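Long-range contact in oxidoreductase, Gfo/Idh/MocA family (Pseudomonas syringae pv. tomato, PDB 3DTY), which probably catalyses an NAD(P)-dependent redox reaction on an unidentified substrate, as in Gfo/Idh/MocA relatives, and binds magnesium: residues A[270-281]-A[286-297]. Numbering follows the deposited sequence.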
ATOM      1  N   HIS A 270      13.940   5.931  -4.619  1.00 10.44           N
ATOM      2  CA  HIS A 270      14.885   4.904  -5.048  1.00  8.88           C
ATOM      3  C   HIS A 270      14.260   4.199  -6.243  1.00  8.06           C
ATOM      4  O   HIS A 270      14.805   4.208  -7.342  1.00  7.67           O
ATOM      5  CB  HIS A 270      15.145   3.892  -3.920  1.00  9.42           C
ATOM      6  CG  HIS A 270      16.584   3.791  -3.522  1.00 11.14           C
ATOM      7  ND1 HIS A 270      17.259   2.591  -3.455  1.00 10.11           N
ATOM      8  CD2 HIS A 270      17.483   4.744  -3.174  1.00 12.54           C
ATOM      9  CE1 HIS A 270      18.509   2.807  -3.085  1.00 13.48           C
ATOM     10  NE2 HIS A 270      18.673   4.107  -2.909  1.00 11.75           N
ATOM     11  N   GLY A 271      13.105   3.591  -6.016  1.00  7.51           N
ATOM     12  CA  GLY A 271      12.412   2.917  -7.096  1.00  6.68           C
ATOM     13  C   GLY A 271      13.115   1.763  -7.794  1.00  8.25           C
ATOM     14  O   GLY A 271      13.046   1.652  -9.018  1.00 10.11           O
ATOM     15  N   GLN A 272      13.807   0.908  -7.050  1.00  8.31           N
ATOM     16  CA  GLN A 272      14.421  -0.245  -7.690  1.00  8.48           C
ATOM     17  C   GLN A 272      13.414  -1.383  -7.548  1.00  8.42           C
ATOM     18  O   GLN A 272      13.033  -1.765  -6.438  1.00  8.31           O
ATOM     19  CB  GLN A 272      15.749  -0.644  -7.040  1.00  8.60           C
ATOM     20  CG  GLN A 272      16.301  -1.956  -7.622  1.00  7.45           C
ATOM     21  CD  GLN A 272      17.671  -2.340  -7.084  1.00  6.99           C
ATOM     22  OE1 GLN A 272      18.059  -1.940  -5.993  1.00  9.66           O
ATOM     23  NE2 GLN A 272      18.400  -3.138  -7.848  1.00  4.56           N
ATOM     24  N   LYS A 273      12.963  -1.902  -8.680  1.00  9.15           N
ATOM     25  CA  LYS A 273      12.001  -2.988  -8.675  1.00  9.02           C
ATOM     26  C   LYS A 273      12.292  -3.978  -9.777  1.00  9.74           C
ATOM     27  O   LYS A 273      12.906  -3.647 -10.792  1.00 10.26           O
ATOM     28  CB  LYS A 273      10.582  -2.462  -8.893  1.00 10.55           C
ATOM     29  CG  LYS A 273      10.101  -1.430  -7.894  1.00 13.16           C
ATOM     30  CD  LYS A 273       8.700  -0.964  -8.275  1.00 15.41           C
ATOM     31  CE  LYS A 273       8.254   0.201  -7.410  1.00 16.35           C
ATOM     32  NZ  LYS A 273       6.851   0.601  -7.697  1.00 19.24           N
ATOM     33  N   ILE A 274      11.838  -5.202  -9.571  1.00  8.94           N
ATOM     34  CA  ILE A 274      11.997  -6.235 -10.576  1.00  9.91           C
ATOM     35  C   ILE A 274      10.754  -7.104 -10.525  1.00  9.63           C
ATOM     36  O   ILE A 274      10.317  -7.524  -9.451  1.00  9.91           O
ATOM     37  CB  ILE A 274      13.271  -7.094 -10.354  1.00 11.20           C
ATOM     38  CG1 ILE A 274      13.386  -8.131 -11.481  1.00 12.61           C
ATOM     39  CG2 ILE A 274      13.235  -7.765  -8.989  1.00 12.48           C
ATOM     40  CD1 ILE A 274      14.795  -8.652 -11.701  1.00 14.46           C
ATOM     41  N   ARG A 275      10.157  -7.318 -11.688  1.00  7.32           N
ATOM     42  CA  ARG A 275       8.973  -8.148 -11.792  1.00  7.62           C
ATOM     43  C   ARG A 275       9.281  -9.216 -12.832  1.00  7.60           C
ATOM     44  O   ARG A 275       9.681  -8.896 -13.956  1.00  8.19           O
ATOM     45  CB  ARG A 275       7.763  -7.316 -12.238  1.00  6.31           C
ATOM     46  CG  ARG A 275       6.472  -8.122 -12.389  1.00  7.43           C
ATOM     47  CD  ARG A 275       5.332  -7.261 -12.902  1.00  7.46           C
ATOM     48  NE  ARG A 275       4.073  -7.992 -13.037  1.00  7.64           N
ATOM     49  CZ  ARG A 275       3.308  -8.374 -12.015  1.00  8.12           C
ATOM     50  NH1 ARG A 275       3.666  -8.099 -10.764  1.00  8.79           N
ATOM     51  NH2 ARG A 275       2.177  -9.027 -12.242  1.00  8.24           N
ATOM     52  N   VAL A 276       9.122 -10.479 -12.451  1.00  6.32           N
ATOM     53  CA  VAL A 276       9.365 -11.576 -13.379  1.00  6.98           C
ATOM     54  C   VAL A 276       7.999 -12.165 -13.716  1.00  7.43           C
ATOM     55  O   VAL A 276       7.281 -12.652 -12.833  1.00  8.73           O
ATOM     56  CB  VAL A 276      10.274 -12.662 -12.761  1.00  6.20           C
ATOM     57  CG1 VAL A 276      10.509 -13.789 -13.769  1.00  6.56           C
ATOM     58  CG2 VAL A 276      11.594 -12.048 -12.331  1.00  7.85           C
ATOM     59  N   ILE A 277       7.653 -12.108 -14.997  1.00  7.46           N
ATOM     60  CA  ILE A 277       6.364 -12.582 -15.498  1.00  6.60           C
ATOM     61  C   ILE A 277       6.440 -13.911 -16.247  1.00  6.98           C
ATOM     62  O   ILE A 277       7.094 -14.015 -17.287  1.00  7.38           O
ATOM     63  CB  ILE A 277       5.745 -11.526 -16.441  1.00  7.75           C
ATOM     64  CG1 ILE A 277       5.677 -10.177 -15.721  1.00  7.03           C
ATOM     65  CG2 ILE A 277       4.358 -11.965 -16.891  1.00  6.28           C
ATOM     66  CD1 ILE A 277       5.194  -9.032 -16.589  1.00  9.42           C
ATOM     67  N   GLY A 278       5.762 -14.923 -15.713  1.00  8.18           N
ATOM     68  CA  GLY A 278       5.754 -16.232 -16.353  1.00  6.99           C
ATOM     69  C   GLY A 278       4.366 -16.586 -16.863  1.00  7.20           C
ATOM     70  O   GLY A 278       3.412 -15.840 -16.647  1.00  7.97           O
ATOM     71  N   SER A 279       4.249 -17.725 -17.535  1.00  7.18           N
ATOM     72  CA  SER A 279       2.974 -18.171 -18.085  1.00  7.63           C
ATOM     73  C   SER A 279       1.926 -18.472 -17.018  1.00  8.92           C
ATOM     74  O   SER A 279       0.732 -18.418 -17.293  1.00 10.07           O
ATOM     75  CB  SER A 279       3.191 -19.426 -18.943  1.00  7.28           C
ATOM     76  OG  SER A 279       3.864 -20.442 -18.209  1.00  6.58           O
ATOM     77  N   ARG A 280       2.373 -18.783 -15.804  1.00  9.58           N
ATOM     78  CA  ARG A 280       1.461 -19.128 -14.716  1.00  9.52           C
ATOM     79  C   ARG A 280       1.310 -18.063 -13.633  1.00  9.33           C
ATOM     80  O   ARG A 280       0.238 -17.898 -13.054  1.00 10.92           O
ATOM     81  CB  ARG A 280       1.912 -20.445 -14.066  1.00 11.97           C
ATOM     82  CG  ARG A 280       1.210 -20.779 -12.751  1.00 14.34           C
ATOM     83  CD  ARG A 280       1.605 -22.162 -12.225  1.00 17.95           C
ATOM     84  NE  ARG A 280       0.872 -22.535 -11.016  1.00 18.30           N
ATOM     85  CZ  ARG A 280       1.238 -22.197  -9.781  1.00 18.90           C
ATOM     86  NH1 ARG A 280       2.334 -21.474  -9.590  1.00 15.38           N
ATOM     87  NH2 ARG A 280       0.515 -22.590  -8.737  1.00 16.32           N
ATOM     88  N   ALA A 281       2.385 -17.340 -13.355  1.00  9.53           N
ATOM     89  CA  ALA A 281       2.341 -16.338 -12.309  1.00  8.25           C
ATOM     90  C   ALA A 281       3.486 -15.358 -12.429  1.00  8.94           C
ATOM     91  O   ALA A 281       4.409 -15.546 -13.224  1.00 10.03           O
ATOM     92  CB  ALA A 281       2.401 -17.017 -10.959  1.00  7.91           C
ATOM     93  N   TRP A 286      10.617  -4.890  -4.518  1.00  6.95           N
ATOM     94  CA  TRP A 286      10.953  -3.466  -4.527  1.00  5.61           C
ATOM     95  C   TRP A 286      11.932  -3.200  -3.379  1.00  6.58           C
ATOM     96  O   TRP A 286      11.625  -3.471  -2.208  1.00  8.33           O
ATOM     97  CB  TRP A 286       9.651  -2.669  -4.369  1.00  6.16           C
ATOM     98  CG  TRP A 286       9.757  -1.171  -4.218  1.00  6.79           C
ATOM     99  CD1 TRP A 286      10.767  -0.354  -4.644  1.00  5.57           C
ATOM    100  CD2 TRP A 286       8.765  -0.314  -3.642  1.00  8.40           C
ATOM    101  NE1 TRP A 286      10.459   0.963  -4.372  1.00  6.55           N
ATOM    102  CE2 TRP A 286       9.236   1.014  -3.758  1.00  7.69           C
ATOM    103  CE3 TRP A 286       7.517  -0.542  -3.044  1.00  8.18           C
ATOM    104  CZ2 TRP A 286       8.505   2.112  -3.290  1.00  6.88           C
ATOM    105  CZ3 TRP A 286       6.790   0.551  -2.576  1.00  6.99           C
ATOM    106  CH2 TRP A 286       7.291   1.863  -2.706  1.00  5.29           C
ATOM    107  N   ASP A 287      13.106  -2.658  -3.706  1.00  6.07           N
ATOM    108  CA  ASP A 287      14.131  -2.427  -2.692  1.00  4.47           C
ATOM    109  C   ASP A 287      13.749  -1.560  -1.491  1.00  5.35           C
ATOM    110  O   ASP A 287      14.387  -1.654  -0.441  1.00  6.85           O
ATOM    111  CB  ASP A 287      15.428  -1.914  -3.348  1.00  5.36           C
ATOM    112  CG  ASP A 287      15.370  -0.450  -3.741  1.00  6.94           C
ATOM    113  OD1 ASP A 287      14.269   0.064  -4.022  1.00  5.67           O
ATOM    114  OD2 ASP A 287      16.457   0.178  -3.789  1.00  7.29           O
ATOM    115  N   GLU A 288      12.710  -0.742  -1.626  1.00  5.39           N
ATOM    116  CA  GLU A 288      12.281   0.106  -0.517  1.00  5.39           C
ATOM    117  C   GLU A 288      11.419  -0.684   0.470  1.00  5.65           C
ATOM    118  O   GLU A 288      11.124  -0.208   1.574  1.00  7.29           O
ATOM    119  CB  GLU A 288      11.511   1.325  -1.045  1.00  5.19           C
ATOM    120  CG  GLU A 288      12.347   2.239  -1.924  1.00  5.63           C
ATOM    121  CD  GLU A 288      11.543   3.391  -2.514  1.00  7.93           C
ATOM    122  OE1 GLU A 288      11.031   4.223  -1.740  1.00  9.06           O
ATOM    123  OE2 GLU A 288      11.423   3.460  -3.755  1.00  9.38           O
ATOM    124  N   ARG A 289      11.018  -1.889   0.057  1.00  3.93           N
ATOM    125  CA  ARG A 289      10.206  -2.803   0.866  1.00  2.53           C
ATOM    126  C   ARG A 289      10.869  -4.172   0.662  1.00  5.74           C
ATOM    127  O   ARG A 289      10.227  -5.131   0.219  1.00  8.11           O
ATOM    128  CB  ARG A 289       8.766  -2.840   0.330  1.00  4.72           C
ATOM    129  CG  ARG A 289       8.064  -1.483   0.269  1.00  7.63           C
ATOM    130  CD  ARG A 289       7.603  -0.993   1.647  1.00  6.51           C
ATOM    131  NE  ARG A 289       6.822   0.238   1.529  1.00  7.88           N
ATOM    132  CZ  ARG A 289       7.342   1.427   1.236  1.00  8.84           C
ATOM    133  NH1 ARG A 289       8.649   1.555   1.041  1.00  9.25           N
ATOM    134  NH2 ARG A 289       6.551   2.485   1.108  1.00  6.84           N
ATOM    135  N   PRO A 290      12.160  -4.286   1.015  1.00  5.78           N
ATOM    136  CA  PRO A 290      12.959  -5.506   0.866  1.00  6.90           C
ATOM    137  C   PRO A 290      12.481  -6.769   1.563  1.00  7.12           C
ATOM    138  O   PRO A 290      12.857  -7.862   1.163  1.00  7.10           O
ATOM    139  CB  PRO A 290      14.326  -5.069   1.370  1.00  6.62           C
ATOM    140  CG  PRO A 290      13.936  -4.197   2.547  1.00  9.72           C
ATOM    141  CD  PRO A 290      12.832  -3.346   1.932  1.00  8.35           C
ATOM    142  N   ASN A 291      11.652  -6.620   2.589  1.00  7.15           N
ATOM    143  CA  ASN A 291      11.174  -7.760   3.364  1.00  5.86           C
ATOM    144  C   ASN A 291       9.884  -8.415   2.862  1.00  5.22           C
ATOM    145  O   ASN A 291       9.384  -9.368   3.463  1.00  5.04           O
ATOM    146  CB  ASN A 291      11.037  -7.337   4.826  1.00  6.44           C
ATOM    147  CG  ASN A 291      12.345  -6.782   5.389  1.00  8.87           C
ATOM    148  OD1 ASN A 291      12.375  -5.709   6.006  1.00 10.58           O
ATOM    149  ND2 ASN A 291      13.432  -7.513   5.171  1.00  6.90           N
ATOM    150  N   GLN A 292       9.347  -7.902   1.762  1.00  6.05           N
ATOM    151  CA  GLN A 292       8.155  -8.495   1.182  1.00  7.40           C
ATOM    152  C   GLN A 292       8.447  -8.853  -0.264  1.00  6.12           C
ATOM    153  O   GLN A 292       9.300  -8.251  -0.910  1.00  6.92           O
ATOM    154  CB  GLN A 292       6.946  -7.555   1.242  1.00  7.15           C
ATOM    155  CG  GLN A 292       6.353  -7.356   2.635  1.00  7.33           C
ATOM    156  CD  GLN A 292       7.138  -6.358   3.462  1.00  7.90           C
ATOM    157  OE1 GLN A 292       7.324  -5.206   3.057  1.00  8.65           O
ATOM    158  NE2 GLN A 292       7.604  -6.794   4.625  1.00  7.12           N
ATOM    159  N   LEU A 293       7.731  -9.854  -0.745  1.00  7.05           N
ATOM    160  CA  LEU A 293       7.866 -10.338  -2.103  1.00  7.35           C
ATOM    161  C   LEU A 293       6.455 -10.653  -2.582  1.00  7.55           C
ATOM    162  O   LEU A 293       5.759 -11.457  -1.960  1.00  7.43           O
ATOM    163  CB  LEU A 293       8.718 -11.608  -2.110  1.00  7.58           C
ATOM    164  CG  LEU A 293       8.862 -12.359  -3.432  1.00  8.18           C
ATOM    165  CD1 LEU A 293       9.675 -11.525  -4.414  1.00  5.64           C
ATOM    166  CD2 LEU A 293       9.529 -13.702  -3.174  1.00  8.05           C
ATOM    167  N   SER A 294       6.023 -10.009  -3.661  1.00  6.23           N
ATOM    168  CA  SER A 294       4.686 -10.265  -4.197  1.00  7.53           C
ATOM    169  C   SER A 294       4.693 -11.500  -5.098  1.00  9.37           C
ATOM    170  O   SER A 294       5.583 -11.663  -5.929  1.00 10.34           O
ATOM    171  CB  SER A 294       4.182  -9.062  -4.996  1.00  9.01           C
ATOM    172  OG  SER A 294       2.917  -9.346  -5.583  1.00 12.18           O
ATOM    173  N   PHE A 295       3.702 -12.372  -4.919  1.00 10.07           N
ATOM    174  CA  PHE A 295       3.580 -13.597  -5.711  1.00 10.54           C
ATOM    175  C   PHE A 295       2.157 -13.617  -6.254  1.00 10.51           C
ATOM    176  O   PHE A 295       1.197 -13.780  -5.502  1.00 11.34           O
ATOM    177  CB  PHE A 295       3.855 -14.813  -4.823  1.00 11.68           C
ATOM    178  CG  PHE A 295       3.753 -16.136  -5.536  1.00 14.10           C
ATOM    179  CD1 PHE A 295       4.374 -16.331  -6.771  1.00 14.20           C
ATOM    180  CD2 PHE A 295       3.062 -17.201  -4.953  1.00 14.67           C
ATOM    181  CE1 PHE A 295       4.309 -17.564  -7.419  1.00 15.25           C
ATOM    182  CE2 PHE A 295       2.990 -18.443  -5.593  1.00 15.62           C
ATOM    183  CZ  PHE A 295       3.616 -18.626  -6.829  1.00 14.37           C
ATOM    184  N   GLU A 296       2.025 -13.449  -7.564  1.00  9.32           N
ATOM    185  CA  GLU A 296       0.713 -13.368  -8.184  1.00 10.28           C
ATOM    186  C   GLU A 296       0.384 -14.445  -9.213  1.00  9.45           C
ATOM    187  O   GLU A 296       0.690 -14.300 -10.396  1.00  8.97           O
ATOM    188  CB  GLU A 296       0.569 -11.995  -8.839  1.00 13.30           C
ATOM    189  CG  GLU A 296       0.816 -10.818  -7.899  1.00 17.28           C
ATOM    190  CD  GLU A 296       1.266  -9.564  -8.644  1.00 19.51           C
ATOM    191  OE1 GLU A 296       0.711  -9.277  -9.723  1.00 18.55           O
ATOM    192  OE2 GLU A 296       2.176  -8.864  -8.145  1.00 23.91           O
ATOM    193  N   VAL A 297      -0.259 -15.515  -8.755  1.00  9.71           N
ATOM    194  CA  VAL A 297      -0.653 -16.603  -9.635  1.00  8.10           C
ATOM    195  C   VAL A 297      -1.929 -16.180 -10.355  1.00  9.52           C
ATOM    196  O   VAL A 297      -2.945 -15.897  -9.716  1.00 10.24           O
ATOM    197  CB  VAL A 297      -0.940 -17.894  -8.844  1.00  8.06           C
ATOM    198  CG1 VAL A 297      -1.374 -19.002  -9.806  1.00  8.23           C
ATOM    199  CG2 VAL A 297       0.292 -18.312  -8.058  1.00  7.97           C
TER
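Trp286 lies alongside Lys273, its antiparallel non-hydrogen-bonded partner, and the lysine methylenes run over one face of the indole. Lys273 CE sits 3.6 Å from the centroid of the five-membered ring of Trp286, almost on its normal, a CH-pi contact that the more distant ammonium extends as a cation-pi interaction. At Asp287 the backbone N donates to Gln272 O (2.9 Å), while the carboxylate is shared: OD2 of Asp287 takes a nearly straight bond, on its syn side, from His270 ND1 (2.6 Å), and Gln272 N comes to OD1 from above the carboxylate plane. The extended chain of Glu288 (chi2 176°) carries OE2 to Gly271 N (2.8 Å); from the opposite face of that carboxylate, Trp286 NE1 adds a bent bond to Glu288 OE2 (2.7 Å) that helps hold the indole. Further along, Ser294 OG and Arg275 NH1 both bond OE2 of Glu296, and Arg275 NH2 reaches Glu296 OE1 (2.9 Å), an end-on salt bridge with guanidinium and carboxylate planes 39° apart. Arg275 NH1 also forms a salt bridge with Glu284, and NE hydrogen-bonds Asn265 of a neighbouring subunit. Val297 closes the contact: CG2 packs on Ala281 CB (3.8 Å) and CG1 lies over the Arg280 guanidinium, whose NH1 hydrogen-bonds Glu162 O. Strands 272-278 and 292-297 flank strand 281-286 in an antiparallel beta meander within the large mixed sheet of the C-terminal domain, characteristic of Gfo/Idh/MocA oxidoreductases.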